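PDB 4QEY: uncharacterized protein from Bacteroides ovatus, which is of unknown function but has a beta-sandwich fold and belongs to a family likened to PLAT/LH2 and C2 calcium-binding lipoproteins. Local coordinates for residues 15-20 against 30-35; 24-29 against 113-118; 53-58 against 65-70; 80-85 against 93-98. All coordinates share one frame; numbering follows the deposited sequence.

Contact 1 (15-20 against 30-35). With EDO (1,2-ethanediol), chain N; EDO (1,2-ethanediol), chain L.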
# COMPACT_ATOMS: atom_id res chain seq x y z
N ILE A 15 -0.92 -6.84 1.73
CA ILE A 15 -0.47 -5.51 2.14
C ILE A 15 -1.72 -4.64 2.29
O ILE A 15 -2.54 -4.55 1.37
CB ILE A 15 0.61 -4.87 1.21
CG1 ILE A 15 1.91 -5.73 1.18
CG2 ILE A 15 0.92 -3.44 1.67
CD1 ILE A 15 3.03 -5.25 0.26
N VAL A 16 -1.86 -4.02 3.47
CA VAL A 16 -2.96 -3.11 3.79
C VAL A 16 -2.37 -1.70 3.91
O VAL A 16 -1.38 -1.48 4.62
CB VAL A 16 -3.73 -3.54 5.06
CG1 VAL A 16 -4.90 -2.58 5.35
CG2 VAL A 16 -4.24 -4.97 4.94
N VAL A 17 -2.97 -0.75 3.17
CA VAL A 17 -2.62 0.66 3.19
C VAL A 17 -3.79 1.39 3.85
O VAL A 17 -4.95 1.17 3.49
CB VAL A 17 -2.26 1.23 1.78
CG1 VAL A 17 -1.87 2.71 1.85
CG2 VAL A 17 -1.14 0.41 1.13
N GLU A 18 -3.49 2.20 4.88
CA GLU A 18 -4.47 3.00 5.60
C GLU A 18 -4.04 4.46 5.61
O GLU A 18 -2.85 4.76 5.75
CB GLU A 18 -4.67 2.50 7.03
CG GLU A 18 -5.46 1.22 7.14
CD GLU A 18 -5.84 0.78 8.55
OE1 GLU A 18 -5.31 1.36 9.53
OE2 GLU A 18 -6.65 -0.16 8.67
N GLN A 19 -5.02 5.38 5.48
CA GLN A 19 -4.76 6.81 5.53
C GLN A 19 -5.74 7.49 6.48
O GLN A 19 -6.89 7.07 6.59
CB GLN A 19 -4.84 7.46 4.14
CG GLN A 19 -6.20 7.37 3.44
CD GLN A 19 -6.26 8.20 2.19
OE1 GLN A 19 -5.51 9.15 2.04
NE2 GLN A 19 -7.17 7.86 1.29
N SER A 20 -5.28 8.54 7.15
CA SER A 20 -6.10 9.35 8.06
C SER A 20 -5.55 10.78 8.06
O SER A 20 -4.46 11.02 7.57
CB SER A 20 -6.16 8.75 9.46
OG SER A 20 -4.90 8.70 10.13
N ILE A 30 -1.23 4.36 -5.12
CA ILE A 30 -0.56 3.14 -4.67
C ILE A 30 -0.63 2.09 -5.80
O ILE A 30 -1.56 2.06 -6.60
CB ILE A 30 -1.10 2.60 -3.32
CG1 ILE A 30 -2.62 2.36 -3.35
CG2 ILE A 30 -0.74 3.53 -2.16
CD1 ILE A 30 -3.27 1.87 -1.98
N ALA A 31 0.44 1.30 -5.89
CA ALA A 31 0.59 0.22 -6.85
C ALA A 31 1.05 -1.04 -6.14
O ALA A 31 1.96 -0.98 -5.32
CB ALA A 31 1.57 0.62 -7.95
N PHE A 32 0.37 -2.15 -6.42
CA PHE A 32 0.67 -3.47 -5.85
C PHE A 32 1.06 -4.44 -6.94
O PHE A 32 0.46 -4.46 -8.04
CB PHE A 32 -0.51 -4.04 -5.07
CG PHE A 32 -1.06 -3.23 -3.93
CD1 PHE A 32 -2.03 -2.26 -4.16
CD2 PHE A 32 -0.70 -3.51 -2.62
CE1 PHE A 32 -2.60 -1.55 -3.10
CE2 PHE A 32 -1.29 -2.82 -1.55
CZ PHE A 32 -2.24 -1.84 -1.80
N GLY A 33 2.07 -5.23 -6.63
CA GLY A 33 2.60 -6.27 -7.50
C GLY A 33 2.98 -7.46 -6.65
O GLY A 33 3.42 -7.29 -5.51
N ALA A 34 2.78 -8.68 -7.18
CA ALA A 34 3.10 -9.87 -6.44
C ALA A 34 3.60 -11.00 -7.35
O ALA A 34 3.44 -10.97 -8.58
CB ALA A 34 1.88 -10.34 -5.66
N ALA A 35 4.20 -12.01 -6.70
CA ALA A 35 4.73 -13.21 -7.34
C ALA A 35 4.26 -14.46 -6.62
O ALA A 35 4.16 -14.47 -5.39
CB ALA A 35 6.25 -13.15 -7.36
C1 EDO N . -2.93 5.36 10.33
O1 EDO N . -3.17 6.11 9.15
C2 EDO N . -3.89 4.15 10.32
O2 EDO N . -5.27 4.53 10.23
C1 EDO L . -6.49 10.94 -0.33
O1 EDO L . -5.62 11.42 0.66
C2 EDO L . -5.68 10.89 -1.62
O2 EDO L . -6.43 10.39 -2.70

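Contact 2 (24-29 against 113-118). With EDO (1,2-ethanediol), chain M.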
# COMPACT_ATOMS: atom_id res chain seq x y z
N ASP A 24 -8.36 15.02 2.19
CA ASP A 24 -8.83 15.81 1.05
C ASP A 24 -7.74 16.73 0.48
O ASP A 24 -7.86 17.19 -0.67
CB ASP A 24 -10.05 16.65 1.47
CG ASP A 24 -11.28 15.84 1.83
OD1 ASP A 24 -11.33 14.62 1.49
OD2 ASP A 24 -12.23 16.42 2.41
N ASP A 25 -6.67 16.99 1.26
CA ASP A 25 -5.58 17.90 0.88
C ASP A 25 -4.35 17.17 0.29
O ASP A 25 -3.32 17.78 0.07
CB ASP A 25 -5.16 18.71 2.11
CG ASP A 25 -6.26 19.62 2.61
OD1 ASP A 25 -6.82 20.37 1.79
OD2 ASP A 25 -6.55 19.57 3.81
N PHE A 26 -4.49 15.89 -0.01
CA PHE A 26 -3.44 15.05 -0.59
C PHE A 26 -4.02 14.18 -1.67
O PHE A 26 -5.24 14.03 -1.74
CB PHE A 26 -2.78 14.18 0.51
CG PHE A 26 -2.08 14.93 1.62
CD1 PHE A 26 -2.77 15.35 2.75
CD2 PHE A 26 -0.71 15.20 1.54
CE1 PHE A 26 -2.12 16.04 3.77
CE2 PHE A 26 -0.06 15.92 2.56
CZ PHE A 26 -0.77 16.32 3.66
N ASP A 27 -3.14 13.62 -2.51
CA ASP A 27 -3.38 12.57 -3.50
C ASP A 27 -2.52 11.37 -3.11
O ASP A 27 -1.31 11.52 -3.02
CB ASP A 27 -3.11 13.02 -4.95
CG ASP A 27 -4.10 13.98 -5.56
OD1 ASP A 27 -5.24 14.07 -5.07
OD2 ASP A 27 -3.75 14.60 -6.58
N LEU A 28 -3.14 10.23 -2.80
CA LEU A 28 -2.46 8.98 -2.48
C LEU A 28 -2.61 8.05 -3.67
O LEU A 28 -3.74 7.74 -4.08
CB LEU A 28 -3.01 8.33 -1.18
CG LEU A 28 -2.47 6.95 -0.81
CD1 LEU A 28 -0.95 7.00 -0.51
CD2 LEU A 28 -3.21 6.38 0.35
N ASN A 29 -1.46 7.66 -4.26
CA ASN A 29 -1.39 6.76 -5.41
C ASN A 29 -0.63 5.55 -4.99
O ASN A 29 0.48 5.69 -4.46
CB ASN A 29 -0.75 7.46 -6.62
CG ASN A 29 -1.38 8.80 -6.91
OD1 ASN A 29 -2.53 8.89 -7.35
ND2 ASN A 29 -0.65 9.87 -6.58
N TYR A 113 2.91 12.97 6.91
CA TYR A 113 3.26 14.02 5.97
C TYR A 113 2.61 15.33 6.38
O TYR A 113 1.44 15.34 6.71
CB TYR A 113 2.83 13.62 4.54
CG TYR A 113 3.40 12.28 4.12
CD1 TYR A 113 4.73 12.16 3.73
CD2 TYR A 113 2.63 11.13 4.17
CE1 TYR A 113 5.28 10.93 3.39
CE2 TYR A 113 3.17 9.89 3.81
CZ TYR A 113 4.49 9.80 3.40
OH TYR A 113 5.07 8.60 3.05
N ILE A 114 3.38 16.42 6.39
CA ILE A 114 2.89 17.75 6.77
C ILE A 114 3.27 18.75 5.67
O ILE A 114 4.44 18.83 5.28
CB ILE A 114 3.44 18.20 8.17
CG1 ILE A 114 3.26 17.07 9.24
CG2 ILE A 114 2.79 19.54 8.62
CD1 ILE A 114 4.02 17.24 10.55
N THR A 115 2.27 19.51 5.18
CA THR A 115 2.47 20.52 4.12
C THR A 115 3.21 21.75 4.68
O THR A 115 3.07 22.08 5.87
CB THR A 115 1.13 20.92 3.50
OG1 THR A 115 0.29 21.52 4.48
CG2 THR A 115 0.43 19.76 2.84
N LYS A 116 3.99 22.43 3.81
CA LYS A 116 4.80 23.60 4.15
C LYS A 116 4.36 24.86 3.36
O LYS A 116 4.90 25.95 3.57
CB LYS A 116 6.29 23.31 3.86
CG LYS A 116 6.93 22.24 4.71
N GLY A 117 3.39 24.69 2.46
CA GLY A 117 2.88 25.76 1.60
C GLY A 117 3.14 25.47 0.14
O GLY A 117 2.37 25.86 -0.75
N SER A 118 4.24 24.75 -0.12
CA SER A 118 4.67 24.33 -1.45
C SER A 118 4.20 22.90 -1.72
O SER A 118 3.69 22.24 -0.81
CB SER A 118 6.20 24.43 -1.55
OG SER A 118 6.83 23.69 -0.52
C1 EDO M . -8.79 13.12 -2.23
O1 EDO M . -7.87 14.15 -1.92
C2 EDO M . -8.81 12.79 -3.76
O2 EDO M . -7.52 12.35 -4.18

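Contact 3 (53-58 against 65-70)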
# COMPACT_ATOMS: atom_id res chain seq x y z
N ASP A 53 -3.62 -8.88 -12.34
CA ASP A 53 -2.27 -9.30 -11.96
C ASP A 53 -1.40 -8.11 -11.51
O ASP A 53 -0.25 -8.28 -11.11
CB ASP A 53 -1.61 -10.00 -13.14
CG ASP A 53 -2.37 -11.21 -13.65
OD1 ASP A 53 -3.17 -11.77 -12.88
OD2 ASP A 53 -2.19 -11.58 -14.83
N SER A 54 -1.96 -6.92 -11.59
CA SER A 54 -1.38 -5.67 -11.10
C SER A 54 -2.51 -4.84 -10.53
O SER A 54 -3.56 -4.79 -11.16
CB SER A 54 -0.62 -4.92 -12.20
OG SER A 54 -1.52 -4.28 -13.09
N TYR A 55 -2.33 -4.23 -9.36
CA TYR A 55 -3.41 -3.43 -8.79
C TYR A 55 -2.89 -2.01 -8.54
O TYR A 55 -2.03 -1.78 -7.70
CB TYR A 55 -3.97 -4.09 -7.53
CG TYR A 55 -5.14 -3.37 -6.90
CD1 TYR A 55 -6.24 -3.00 -7.67
CD2 TYR A 55 -5.21 -3.20 -5.52
CE1 TYR A 55 -7.33 -2.36 -7.10
CE2 TYR A 55 -6.32 -2.60 -4.93
CZ TYR A 55 -7.38 -2.19 -5.72
OH TYR A 55 -8.47 -1.59 -5.15
N LEU A 56 -3.38 -1.09 -9.35
CA LEU A 56 -3.00 0.33 -9.33
C LEU A 56 -4.22 1.18 -8.97
O LEU A 56 -5.25 1.11 -9.65
CB LEU A 56 -2.43 0.74 -10.70
CG LEU A 56 -0.94 0.40 -11.02
CD1 LEU A 56 -0.59 -1.10 -10.95
CD2 LEU A 56 -0.59 0.87 -12.40
N VAL A 57 -4.14 1.93 -7.86
CA VAL A 57 -5.21 2.82 -7.40
C VAL A 57 -4.68 4.26 -7.39
O VAL A 57 -3.81 4.60 -6.58
CB VAL A 57 -5.79 2.42 -6.02
CG1 VAL A 57 -7.11 3.14 -5.74
CG2 VAL A 57 -5.98 0.92 -5.91
N ASN A 58 -5.19 5.11 -8.28
CA ASN A 58 -4.84 6.53 -8.30
C ASN A 58 -5.82 7.30 -7.46
O ASN A 58 -7.02 7.00 -7.51
CB ASN A 58 -4.80 7.08 -9.73
CG ASN A 58 -3.64 6.60 -10.55
OD1 ASN A 58 -2.51 6.41 -10.07
ND2 ASN A 58 -3.87 6.49 -11.84
N ILE A 65 -7.14 0.28 1.96
CA ILE A 65 -7.00 -0.47 0.71
C ILE A 65 -6.22 -1.72 1.05
O ILE A 65 -5.18 -1.64 1.70
CB ILE A 65 -6.37 0.33 -0.47
CG1 ILE A 65 -7.28 1.47 -0.92
CG2 ILE A 65 -6.05 -0.58 -1.68
CD1 ILE A 65 -8.67 1.09 -1.62
N SER A 66 -6.72 -2.85 0.60
CA SER A 66 -6.10 -4.15 0.81
C SER A 66 -5.89 -4.86 -0.51
O SER A 66 -6.71 -4.75 -1.44
CB SER A 66 -6.97 -4.99 1.73
OG SER A 66 -6.42 -6.29 1.90
N CYS A 67 -4.78 -5.60 -0.59
CA CYS A 67 -4.44 -6.42 -1.75
C CYS A 67 -3.75 -7.70 -1.25
O CYS A 67 -2.90 -7.63 -0.37
CB CYS A 67 -3.58 -5.65 -2.73
SG CYS A 67 -3.34 -6.49 -4.31
N GLN A 68 -4.16 -8.87 -1.77
CA GLN A 68 -3.58 -10.16 -1.37
C GLN A 68 -3.47 -11.14 -2.55
O GLN A 68 -4.16 -10.99 -3.55
CB GLN A 68 -4.42 -10.82 -0.25
CG GLN A 68 -5.82 -11.26 -0.69
CD GLN A 68 -6.70 -11.62 0.46
OE1 GLN A 68 -7.02 -10.79 1.30
NE2 GLN A 68 -7.20 -12.84 0.45
N THR A 69 -2.61 -12.16 -2.38
CA THR A 69 -2.41 -13.27 -3.31
C THR A 69 -3.20 -14.50 -2.84
O THR A 69 -3.89 -14.45 -1.83
CB THR A 69 -0.91 -13.63 -3.45
OG1 THR A 69 -0.42 -14.12 -2.21
CG2 THR A 69 -0.06 -12.52 -3.95
N GLY A 70 -3.00 -15.61 -3.54
CA GLY A 70 -3.54 -16.91 -3.17
C GLY A 70 -2.58 -17.54 -2.20
O GLY A 70 -1.60 -16.89 -1.80

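Contact 4 (80-85 against 93-98). With EDO (1,2-ethanediol), chain N.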
# COMPACT_ATOMS: atom_id res chain seq x y z
N GLY A 80 4.05 3.49 -3.29
CA GLY A 80 3.12 4.61 -3.22
C GLY A 80 3.73 5.99 -3.36
O GLY A 80 4.94 6.18 -3.20
N SER A 81 2.88 6.96 -3.67
CA SER A 81 3.25 8.36 -3.74
C SER A 81 2.18 9.18 -3.05
O SER A 81 0.99 8.85 -3.08
CB SER A 81 3.50 8.84 -5.18
OG SER A 81 2.33 8.91 -5.99
N VAL A 82 2.63 10.22 -2.36
CA VAL A 82 1.81 11.20 -1.65
C VAL A 82 2.16 12.58 -2.22
O VAL A 82 3.33 12.96 -2.22
CB VAL A 82 2.03 11.12 -0.11
CG1 VAL A 82 1.27 12.23 0.61
CG2 VAL A 82 1.62 9.75 0.44
N ILE A 83 1.17 13.26 -2.80
CA ILE A 83 1.30 14.60 -3.38
C ILE A 83 0.24 15.46 -2.74
O ILE A 83 -0.90 15.02 -2.65
CB ILE A 83 1.22 14.62 -4.96
CG1 ILE A 83 2.22 13.66 -5.65
CG2 ILE A 83 1.40 16.03 -5.53
CD1 ILE A 83 1.73 12.29 -5.87
N SER A 84 0.63 16.63 -2.22
CA SER A 84 -0.23 17.62 -1.58
C SER A 84 -0.88 18.51 -2.62
O SER A 84 -0.20 18.96 -3.57
CB SER A 84 0.58 18.48 -0.61
OG SER A 84 1.54 19.25 -1.32
N THR A 85 -2.18 18.80 -2.41
CA THR A 85 -3.02 19.60 -3.32
C THR A 85 -3.51 20.91 -2.62
O THR A 85 -4.51 21.49 -3.05
CB THR A 85 -4.19 18.73 -3.80
OG1 THR A 85 -4.93 18.28 -2.67
CG2 THR A 85 -3.74 17.54 -4.60
N LEU A 93 -1.20 14.19 6.82
CA LEU A 93 -1.65 12.89 6.34
C LEU A 93 -0.86 11.83 7.05
O LEU A 93 0.37 11.89 7.08
CB LEU A 93 -1.55 12.70 4.82
CG LEU A 93 -2.29 11.45 4.29
CD1 LEU A 93 -3.78 11.67 4.27
CD2 LEU A 93 -1.84 11.09 2.91
N LYS A 94 -1.57 10.87 7.64
CA LYS A 94 -1.00 9.72 8.31
C LYS A 94 -1.19 8.51 7.43
O LYS A 94 -2.32 8.26 6.98
CB LYS A 94 -1.62 9.50 9.70
CG LYS A 94 -0.83 9.94 10.90
CD LYS A 94 -1.52 9.38 12.13
CE LYS A 94 -0.94 9.91 13.41
NZ LYS A 94 -1.73 9.48 14.60
N ILE A 95 -0.11 7.79 7.14
CA ILE A 95 -0.11 6.59 6.31
C ILE A 95 0.45 5.42 7.08
O ILE A 95 1.50 5.55 7.70
CB ILE A 95 0.71 6.84 5.00
CG1 ILE A 95 0.07 7.90 4.07
CG2 ILE A 95 1.03 5.55 4.22
CD1 ILE A 95 -1.29 7.52 3.45
N SER A 96 -0.24 4.27 7.03
CA SER A 96 0.29 3.04 7.58
C SER A 96 0.26 1.98 6.48
O SER A 96 -0.75 1.87 5.77
CB SER A 96 -0.44 2.58 8.84
OG SER A 96 -1.70 1.97 8.58
N VAL A 97 1.39 1.30 6.27
CA VAL A 97 1.52 0.23 5.28
C VAL A 97 1.90 -1.02 6.06
O VAL A 97 3.00 -1.07 6.62
CB VAL A 97 2.51 0.56 4.13
CG1 VAL A 97 2.43 -0.51 3.06
CG2 VAL A 97 2.24 1.94 3.53
N ILE A 98 0.98 -2.00 6.17
CA ILE A 98 1.25 -3.22 6.95
C ILE A 98 1.23 -4.43 6.01
O ILE A 98 0.26 -4.66 5.29
CB ILE A 98 0.29 -3.41 8.15
CG1 ILE A 98 0.18 -2.13 9.00
CG2 ILE A 98 0.78 -4.56 9.01
CD1 ILE A 98 -0.96 -2.11 10.00
C1 EDO N . -2.93 5.36 10.33
O1 EDO N . -3.17 6.11 9.15
C2 EDO N . -3.89 4.15 10.32
O2 EDO N . -5.27 4.53 10.23

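Contact 1 (15-20 against 30-35)
The side-chain nitrogen NE2 of Q19, at the end of the apolar seam where I15 and V17 meet I30 and F32, is gripped by two backbone carbonyls, V60 O and E62 O. CG of Q19 lies between the backbone N and the carbonyl carbon (chi1 62°), and the extended chain beyond it carries the amide to the loop that holds V60 and E62. A leucine in its place would probably cost V60 O and E62 O the shared NE2 donor, loosening the tie between this strand and that loop. The seam's side chains are apolar, but I15 O also lies 3.6 Å from F32 CE2. F32 is the broad piece: I15 CB comes in plane at the edge of its ring, 3.9 Å from F32 CE2, while V17 CG2 approaches F32 CZ obliquely at 3.9 Å. V17 and I30 meet tip to tip, with V17 CB 3.9 Å from I30 CD1. The strands run antiparallel at 174° with axes 9.9 Å apart, as in sheets packed face to face. C78 of strand 73-84 touches I15, V17 and F32. Packing thus holds the sheets together here, while backbone bonds pair the strands within each.

Contact 2 (24-29 against 113-118)
This is a small apolar contact between the two sheets at one end of the sandwich, about 17 Å from the centre of the chain, where the start of strand 26-36 faces the end of strand 104-114 and the turn that follows. F26 does the reaching from one side. Its CG is anti to the carbonyl carbon (chi1 -63°), and the ring sends its far end to T115, whose methyl CG2 lies 3.7 Å from F26 CZ. The methyl arrives obliquely, as does the backbone of Y113, with Y113 O 3.9 Å from F26 CZ. Y113 adds only the root of its side chain, CB at 4.2 Å from F26 CE2, because its own ring turns away from F26. T115 is two-sided: while CG2 faces the phenyl ring, OG1 is bonded to Q88 O and K91 N, and those two bonds fix the rotation that keeps the methyl on F26. On the other side of the strand an ethanediol, probably from the crystallisation liquor, gives a hydrogen bond from O2 to D27 OD1 at 3.0 Å. V82 of strand 73-84 and L93 of strand 92-101 also touch F26. Strand 26-36 is paired to 73-84 through D27 with I83, strand 104-114 to 92-101 through Y113 with L93, and the phenol ring of Y113 goes on to pack against I95 and F124.

Contact 3 (53-58 against 65-70)
The Y55 ring is the flat group here, wedged against I65 and C67 of the facing strand. On one face it carries V57, two residues on in the same strand, whose CG2 stands 3.4 Å above the plane, offset toward the rim. The partners from 65-70 all come in obliquely. I65 CG2 lies 3.8 Å from Y55 CE2, and C67 SG makes a sulfur-aromatic contact, 5.1 Å from the centroid of the Y55 ring and 63° off its normal. With CG anti to the backbone N (chi1 -177°), the ring extends to S66 as well, with Y55 CE2 4.1 Å from S66 O. V57 CG2 also touches I65 CG2, more loosely at 4.5 Å. An alanine in place of Y55 would probably open a gap beside I65 and C67 and take from V57 CG2 the ring face it rests on. The strands are antiparallel at 170°, with axes 9.6 Å apart, and each is outermost in its own sheet, so the contact closes one side of the sandwich. Strand 55-57 pairs with 26-36 and strand 64-68 with 13-21; L43 of strand 43-44 covers both Y55 and C67.

Contact 4 (80-85 against 93-98)
V82 spreads its two methyls against two residues of the opposite strand, one for each. CG1 goes to L93, whose CD2 is 4.0 Å from V82 CG1; CG2 turns to I95, where V82 CG2 and I95 CG1 stand 4.4 Å apart. The torsions explain the split: CG1 of V82 is anti to the backbone N (chi1 175°), which puts CG2 anti to the carbonyl carbon, so the methyls fan out along the partner strand instead of crowding one neighbour. L93 brings its branch in at a slant, its CG likewise anti to the backbone N (chi1 -168°), and touches V82 with a single methyl. This is core packing of a two-sheet antiparallel sandwich, in keeping with the PLAT and C2-like family: 73-84 and 92-101 are inner strands of different sheets, and their facing side chains mesh across the interior. Further apolar groups enclose the same spot, F26 touching V82 and L93, Y113 touching V82 and I95. On the other side of strand 92-101, near K94 and S96, an ethanediol, probably a crystallisation additive, makes a weak hydrogen bond from O1 to K94 O at 3.2 Å. On the outer side of strand 73-84, S81 OG is bonded to N29 ND2 of the adjacent strand 26-36.

Overall arrangement
From the N terminus, strand 13-21, which holds 15-20, is the first in the chain, and contact 1 closes a short loop when 30-35 comes back antiparallel in the other sheet. Contact 2 opens at 24-29, within that loop, and closes at 113-118, so contacts 1 and 2 cross along the chain. Contacts 3 and 4 follow in series, each a local return, and both fall within the long span of contact 2. All four join the two four-stranded sheets: contact 1 near the middle, contact 3 beside it along the edge strands, contacts 4 and 2 together toward the far end. Contacts 2 and 3 lie on opposite sides of the chain's centre.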